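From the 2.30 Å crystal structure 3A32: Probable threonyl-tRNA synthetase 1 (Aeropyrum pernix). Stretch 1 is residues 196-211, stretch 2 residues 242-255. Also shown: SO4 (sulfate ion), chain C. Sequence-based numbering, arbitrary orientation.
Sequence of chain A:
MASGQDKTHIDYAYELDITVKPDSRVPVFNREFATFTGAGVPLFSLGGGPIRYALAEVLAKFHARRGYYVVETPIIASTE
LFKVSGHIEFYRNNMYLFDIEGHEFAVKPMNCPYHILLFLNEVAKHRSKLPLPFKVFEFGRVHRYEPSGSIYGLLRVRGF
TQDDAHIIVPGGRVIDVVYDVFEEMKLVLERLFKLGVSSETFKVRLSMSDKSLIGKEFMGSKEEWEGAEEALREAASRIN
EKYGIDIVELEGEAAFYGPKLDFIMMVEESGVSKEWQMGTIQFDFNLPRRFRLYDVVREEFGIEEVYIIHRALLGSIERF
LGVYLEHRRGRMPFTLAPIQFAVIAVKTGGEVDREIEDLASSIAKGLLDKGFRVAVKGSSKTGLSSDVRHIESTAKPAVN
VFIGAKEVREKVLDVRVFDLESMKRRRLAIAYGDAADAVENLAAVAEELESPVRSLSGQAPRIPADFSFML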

# COMPACT_ATOMS: atom_id res chain seq x y z
N GLY A 196 -11.66 23.03 4.86
CA GLY A 196 -12.95 23.48 4.37
C GLY A 196 -13.00 23.85 2.90
O GLY A 196 -12.15 24.59 2.36
N VAL A 197 -14.02 23.31 2.23
CA VAL A 197 -14.19 23.60 0.81
C VAL A 197 -15.50 24.37 0.70
O VAL A 197 -16.56 23.79 0.88
CB VAL A 197 -14.25 22.30 -0.03
CG1 VAL A 197 -14.56 22.63 -1.47
CG2 VAL A 197 -12.91 21.54 0.07
N SER A 198 -15.41 25.67 0.45
CA SER A 198 -16.64 26.50 0.35
C SER A 198 -16.41 27.63 -0.63
O SER A 198 -15.30 27.77 -1.17
CB SER A 198 -16.90 27.16 1.69
OG SER A 198 -15.88 28.13 1.89
N SER A 199 -17.45 28.45 -0.81
CA SER A 199 -17.39 29.67 -1.64
C SER A 199 -16.23 30.61 -1.32
O SER A 199 -15.75 31.34 -2.21
CB SER A 199 -18.74 30.44 -1.63
OG SER A 199 -19.05 30.95 -0.33
N GLU A 200 -15.75 30.57 -0.07
CA GLU A 200 -14.68 31.46 0.37
C GLU A 200 -13.27 30.89 0.27
O GLU A 200 -12.27 31.64 0.40
CB GLU A 200 -14.94 31.99 1.79
CG GLU A 200 -15.55 33.43 1.86
CD GLU A 200 -14.49 34.58 1.73
OE1 GLU A 200 -13.66 34.78 2.69
OE2 GLU A 200 -14.51 35.31 0.68
N THR A 201 -13.16 29.59 0.01
CA THR A 201 -11.87 28.92 0.07
C THR A 201 -11.53 28.18 -1.22
O THR A 201 -10.51 27.53 -1.31
CB THR A 201 -11.77 27.92 1.25
OG1 THR A 201 -12.62 26.81 0.99
CG2 THR A 201 -12.19 28.56 2.57
N PHE A 202 -12.37 28.25 -2.22
CA PHE A 202 -12.21 27.29 -3.32
C PHE A 202 -12.58 27.93 -4.65
O PHE A 202 -13.49 28.77 -4.71
CB PHE A 202 -12.97 25.97 -3.07
CG PHE A 202 -12.31 24.75 -3.68
CD1 PHE A 202 -11.26 24.09 -2.99
CD2 PHE A 202 -12.69 24.30 -4.95
CE1 PHE A 202 -10.60 23.03 -3.55
CE2 PHE A 202 -12.04 23.20 -5.52
CZ PHE A 202 -10.98 22.54 -4.78
N LYS A 203 -11.86 27.53 -5.69
CA LYS A 203 -12.06 28.00 -7.04
C LYS A 203 -11.95 26.81 -8.02
O LYS A 203 -11.09 25.93 -7.86
CB LYS A 203 -10.97 29.09 -7.33
CG LYS A 203 -11.01 29.67 -8.69
CD LYS A 203 -10.46 31.11 -8.77
CE LYS A 203 -8.98 31.15 -8.47
NZ LYS A 203 -8.36 32.50 -8.67
N VAL A 204 -12.80 26.79 -9.03
CA VAL A 204 -12.72 25.80 -10.08
C VAL A 204 -12.34 26.53 -11.38
O VAL A 204 -13.04 27.43 -11.81
CB VAL A 204 -14.06 25.01 -10.25
CG1 VAL A 204 -14.18 24.44 -11.65
CG2 VAL A 204 -14.15 23.87 -9.21
N ARG A 205 -11.24 26.12 -12.01
CA ARG A 205 -10.78 26.76 -13.24
C ARG A 205 -10.89 25.81 -14.43
O ARG A 205 -10.29 24.74 -14.44
CB ARG A 205 -9.31 27.20 -13.07
CG ARG A 205 -8.67 27.87 -14.30
CD ARG A 205 -7.18 28.19 -14.01
NE ARG A 205 -7.12 29.38 -13.20
CZ ARG A 205 -6.43 29.52 -12.07
NH1 ARG A 205 -5.67 28.53 -11.59
NH2 ARG A 205 -6.51 30.68 -11.42
N LEU A 206 -11.58 26.24 -15.48
CA LEU A 206 -11.68 25.43 -16.70
C LEU A 206 -10.72 25.94 -17.74
O LEU A 206 -10.60 27.16 -17.94
CB LEU A 206 -13.09 25.45 -17.26
CG LEU A 206 -14.31 25.25 -16.33
CD1 LEU A 206 -15.64 25.17 -17.14
CD2 LEU A 206 -14.21 24.03 -15.37
N SER A 207 -10.00 25.02 -18.40
CA SER A 207 -9.14 25.42 -19.52
C SER A 207 -9.61 24.79 -20.85
O SER A 207 -9.67 23.57 -21.00
CB SER A 207 -7.68 25.10 -19.20
OG SER A 207 -7.28 25.73 -17.99
N MET A 208 -9.98 25.64 -21.79
CA MET A 208 -10.73 25.21 -22.98
C MET A 208 -9.92 25.43 -24.25
O MET A 208 -8.86 26.02 -24.19
CB MET A 208 -12.04 26.01 -23.07
CG MET A 208 -12.82 26.13 -21.80
SD MET A 208 -13.35 24.50 -21.18
CE MET A 208 -15.05 24.86 -20.73
N SER A 209 -10.42 24.93 -25.39
CA SER A 209 -9.84 25.22 -26.70
C SER A 209 -10.01 26.66 -27.08
O SER A 209 -10.81 27.40 -26.49
CB SER A 209 -10.49 24.40 -27.82
OG SER A 209 -11.85 24.75 -27.94
N ASP A 210 -9.22 27.05 -28.07
CA ASP A 210 -9.55 28.15 -28.97
C ASP A 210 -10.21 27.44 -30.15
O ASP A 210 -9.58 26.63 -30.82
CB ASP A 210 -8.27 28.87 -29.40
CG ASP A 210 -8.54 30.12 -30.28
OD1 ASP A 210 -9.53 30.21 -31.08
OD2 ASP A 210 -7.67 31.01 -30.17
N LYS A 211 -11.48 27.71 -30.38
CA LYS A 211 -12.23 27.04 -31.45
C LYS A 211 -11.59 27.20 -32.85
O LYS A 211 -11.72 26.27 -33.68
CB LYS A 211 -13.69 27.53 -31.50
CG LYS A 211 -14.54 26.94 -30.38
CD LYS A 211 -15.88 26.33 -30.88
CE LYS A 211 -16.48 25.38 -29.79
NZ LYS A 211 -15.42 24.46 -29.18
N LYS A 242 -24.54 24.68 -6.28
CA LYS A 242 -24.65 23.99 -4.98
C LYS A 242 -23.84 24.65 -3.85
O LYS A 242 -24.30 24.71 -2.70
CB LYS A 242 -24.30 22.51 -5.09
CG LYS A 242 -24.58 21.72 -3.78
CD LYS A 242 -24.27 20.22 -3.86
CE LYS A 242 -24.53 19.52 -2.52
NZ LYS A 242 -24.49 17.97 -2.54
N TYR A 243 -22.64 25.14 -4.20
CA TYR A 243 -21.73 25.67 -3.19
C TYR A 243 -21.35 27.14 -3.34
O TYR A 243 -20.62 27.72 -2.47
CB TYR A 243 -20.46 24.83 -3.20
CG TYR A 243 -20.70 23.37 -2.94
CD1 TYR A 243 -21.07 22.91 -1.67
CD2 TYR A 243 -20.55 22.44 -3.95
CE1 TYR A 243 -21.29 21.57 -1.42
CE2 TYR A 243 -20.78 21.11 -3.73
CZ TYR A 243 -21.13 20.68 -2.46
OH TYR A 243 -21.33 19.35 -2.23
N GLY A 244 -21.78 27.74 -4.44
CA GLY A 244 -21.53 29.18 -4.67
C GLY A 244 -20.06 29.36 -4.97
O GLY A 244 -19.55 30.46 -4.87
N ILE A 245 -19.40 28.24 -5.34
CA ILE A 245 -17.97 28.18 -5.61
C ILE A 245 -17.75 28.81 -6.98
O ILE A 245 -18.44 28.51 -7.99
CB ILE A 245 -17.40 26.70 -5.57
CG1 ILE A 245 -17.30 26.19 -4.12
CG2 ILE A 245 -16.05 26.59 -6.30
CD1 ILE A 245 -16.86 24.70 -4.04
N ASP A 246 -16.79 29.70 -7.06
CA ASP A 246 -16.78 30.36 -8.31
C ASP A 246 -15.94 29.67 -9.45
O ASP A 246 -15.01 28.86 -9.17
CB ASP A 246 -16.78 31.89 -8.12
CG ASP A 246 -15.47 32.44 -7.85
OD1 ASP A 246 -15.39 33.32 -6.97
OD2 ASP A 246 -14.55 32.01 -8.56
N ILE A 247 -16.37 29.89 -10.69
CA ILE A 247 -15.91 29.15 -11.84
C ILE A 247 -15.21 30.13 -12.73
O ILE A 247 -15.73 31.21 -12.97
CB ILE A 247 -17.11 28.55 -12.67
CG1 ILE A 247 -18.12 27.77 -11.79
CG2 ILE A 247 -16.57 27.69 -13.85
CD1 ILE A 247 -17.41 26.65 -10.91
N VAL A 248 -14.02 29.78 -13.20
CA VAL A 248 -13.20 30.64 -14.04
C VAL A 248 -12.98 29.83 -15.32
O VAL A 248 -12.63 28.67 -15.22
CB VAL A 248 -11.80 30.96 -13.40
CG1 VAL A 248 -10.91 31.62 -14.41
CG2 VAL A 248 -11.95 31.90 -12.20
N GLU A 249 -13.18 30.44 -16.49
CA GLU A 249 -12.98 29.78 -17.78
C GLU A 249 -11.91 30.48 -18.63
O GLU A 249 -11.98 31.72 -18.82
CB GLU A 249 -14.29 29.70 -18.54
CG GLU A 249 -14.21 28.71 -19.66
CD GLU A 249 -15.49 28.54 -20.44
OE1 GLU A 249 -16.58 28.35 -19.84
OE2 GLU A 249 -15.40 28.58 -21.69
N LEU A 250 -10.91 29.72 -19.10
CA LEU A 250 -9.84 30.29 -19.89
C LEU A 250 -9.81 29.71 -21.30
O LEU A 250 -9.47 28.53 -21.51
CB LEU A 250 -8.47 30.12 -19.23
CG LEU A 250 -8.27 30.52 -17.75
CD1 LEU A 250 -6.93 30.01 -17.28
CD2 LEU A 250 -8.37 32.04 -17.54
N GLU A 251 -10.13 30.56 -22.27
CA GLU A 251 -10.11 30.18 -23.65
C GLU A 251 -8.68 29.95 -24.09
O GLU A 251 -7.79 30.74 -23.76
CB GLU A 251 -10.83 31.22 -24.52
CG GLU A 251 -10.70 30.95 -26.06
CD GLU A 251 -11.52 31.94 -26.93
OE1 GLU A 251 -11.90 33.01 -26.40
OE2 GLU A 251 -11.80 31.64 -28.11
N GLY A 252 -8.47 28.85 -24.83
CA GLY A 252 -7.18 28.58 -25.43
C GLY A 252 -6.15 27.98 -24.50
O GLY A 252 -5.00 27.82 -24.90
N GLU A 253 -6.54 27.63 -23.27
CA GLU A 253 -5.56 27.10 -22.29
C GLU A 253 -5.55 25.59 -22.15
O GLU A 253 -4.71 25.05 -21.43
CB GLU A 253 -5.69 27.72 -20.89
CG GLU A 253 -5.56 29.27 -20.83
CD GLU A 253 -4.19 29.87 -21.19
OE1 GLU A 253 -3.19 29.14 -21.36
OE2 GLU A 253 -4.13 31.12 -21.31
N ALA A 254 -6.47 24.91 -22.82
CA ALA A 254 -6.52 23.43 -22.72
C ALA A 254 -5.21 22.79 -23.20
O ALA A 254 -4.45 23.40 -23.95
CB ALA A 254 -7.70 22.88 -23.52
N ALA A 255 -4.96 21.56 -22.79
CA ALA A 255 -3.94 20.72 -23.47
C ALA A 255 -4.33 20.52 -24.94
O ALA A 255 -5.51 20.57 -25.28
CB ALA A 255 -3.85 19.35 -22.79
S SO4 C . -8.93 34.40 -11.50
O1 SO4 C . -9.89 34.01 -10.45
O2 SO4 C . -9.63 34.54 -12.77
O3 SO4 C . -8.38 35.69 -11.10
O4 SO4 C . -7.86 33.39 -11.68
O HOH W 1 -15.21 30.74 -4.71
O HOH W 2 -20.08 27.21 0.21
O HOH W 3 -13.16 29.55 -28.78

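Parallel β-strands pair by a simple rule: a residue on one strand donates and accepts through its own N and O to two residues that flank its partner on the other. The two stretches of this threonyl-tRNA synthetase illustrate the rule well, with strand 202-207 running alongside the strand that ends at Leu 250, their directions 20° apart.

Ahead of the first direct backbone bond, Ile 245 is the main point of contact, and water supplies the polar links. Val 197 CG1 lies 4.0 Å from Ile 245 CD1, and the backbone at Ser 198 and Ser 199 passes over the same isoleucine. Ser 199 CB also approaches Gly 244 O to 3.3 Å. Here, where the chains do not yet pair directly, water fills in. One molecule accepts from Ser 199 N and donates to Tyr 243 O; another donates to the carbonyls of Ser 199 and Phe 202 while accepting from Asp 246 N. Ile 245 CG2 sits at the edge of the Phe 202 ring.

From here alternation sorts the side chains between the two faces of the sheet. On one face, the aliphatic part of Lys 203 packs on Val 248 (CD to CG2, 3.8 Å), while its charged end reaches a sulfate ion, probably from the crystallisation liquor, Lys 203 NZ bonding to O1 of the sulfate at 2.8 Å. Direct pairing starts at Val 204, whose N donates to Asp 246 O (3.0 Å, almost linear) and whose O accepts from Val 248 N (2.9 Å), so that the residue straddles Ile 247. Its side chain shares the other face with that isoleucine, Val 204 CB lying 3.8 Å from Ile 247 CD1. Arg 205 returns to the face of Lys 203. Its CA lies 3.3 Å from Val 248 O, a CA-H...O contact typical of such sheets; Arg 205 CD meets Leu 250 CD1 at 3.8 Å, and Arg 205 NH2 bonds to O4 of the same sulfate at 3.0 Å. Leu 206 repeats the pattern of Val 204 around Glu 249: its N donates to Val 248 O at 2.7 Å, and its O accepts from Leu 250 N at 2.8 Å. On the face of Val 204, Leu 206 CG is 4.1 Å from Ile 247 CG2, so Ile 247 touches both.

Beyond Ser 207 the ladder gives way to a turn. Met 208 N still donates to Leu 250 O (2.9 Å), but stretch 2 then makes a type II turn from Leu 250 to Glu 253, with Gly 252 at positive phi. The turn brings Ala 254 N back to Met 208 O at 3.0 Å, while Gly 252 N makes a weak bond to Ser 209 O at 3.2 Å.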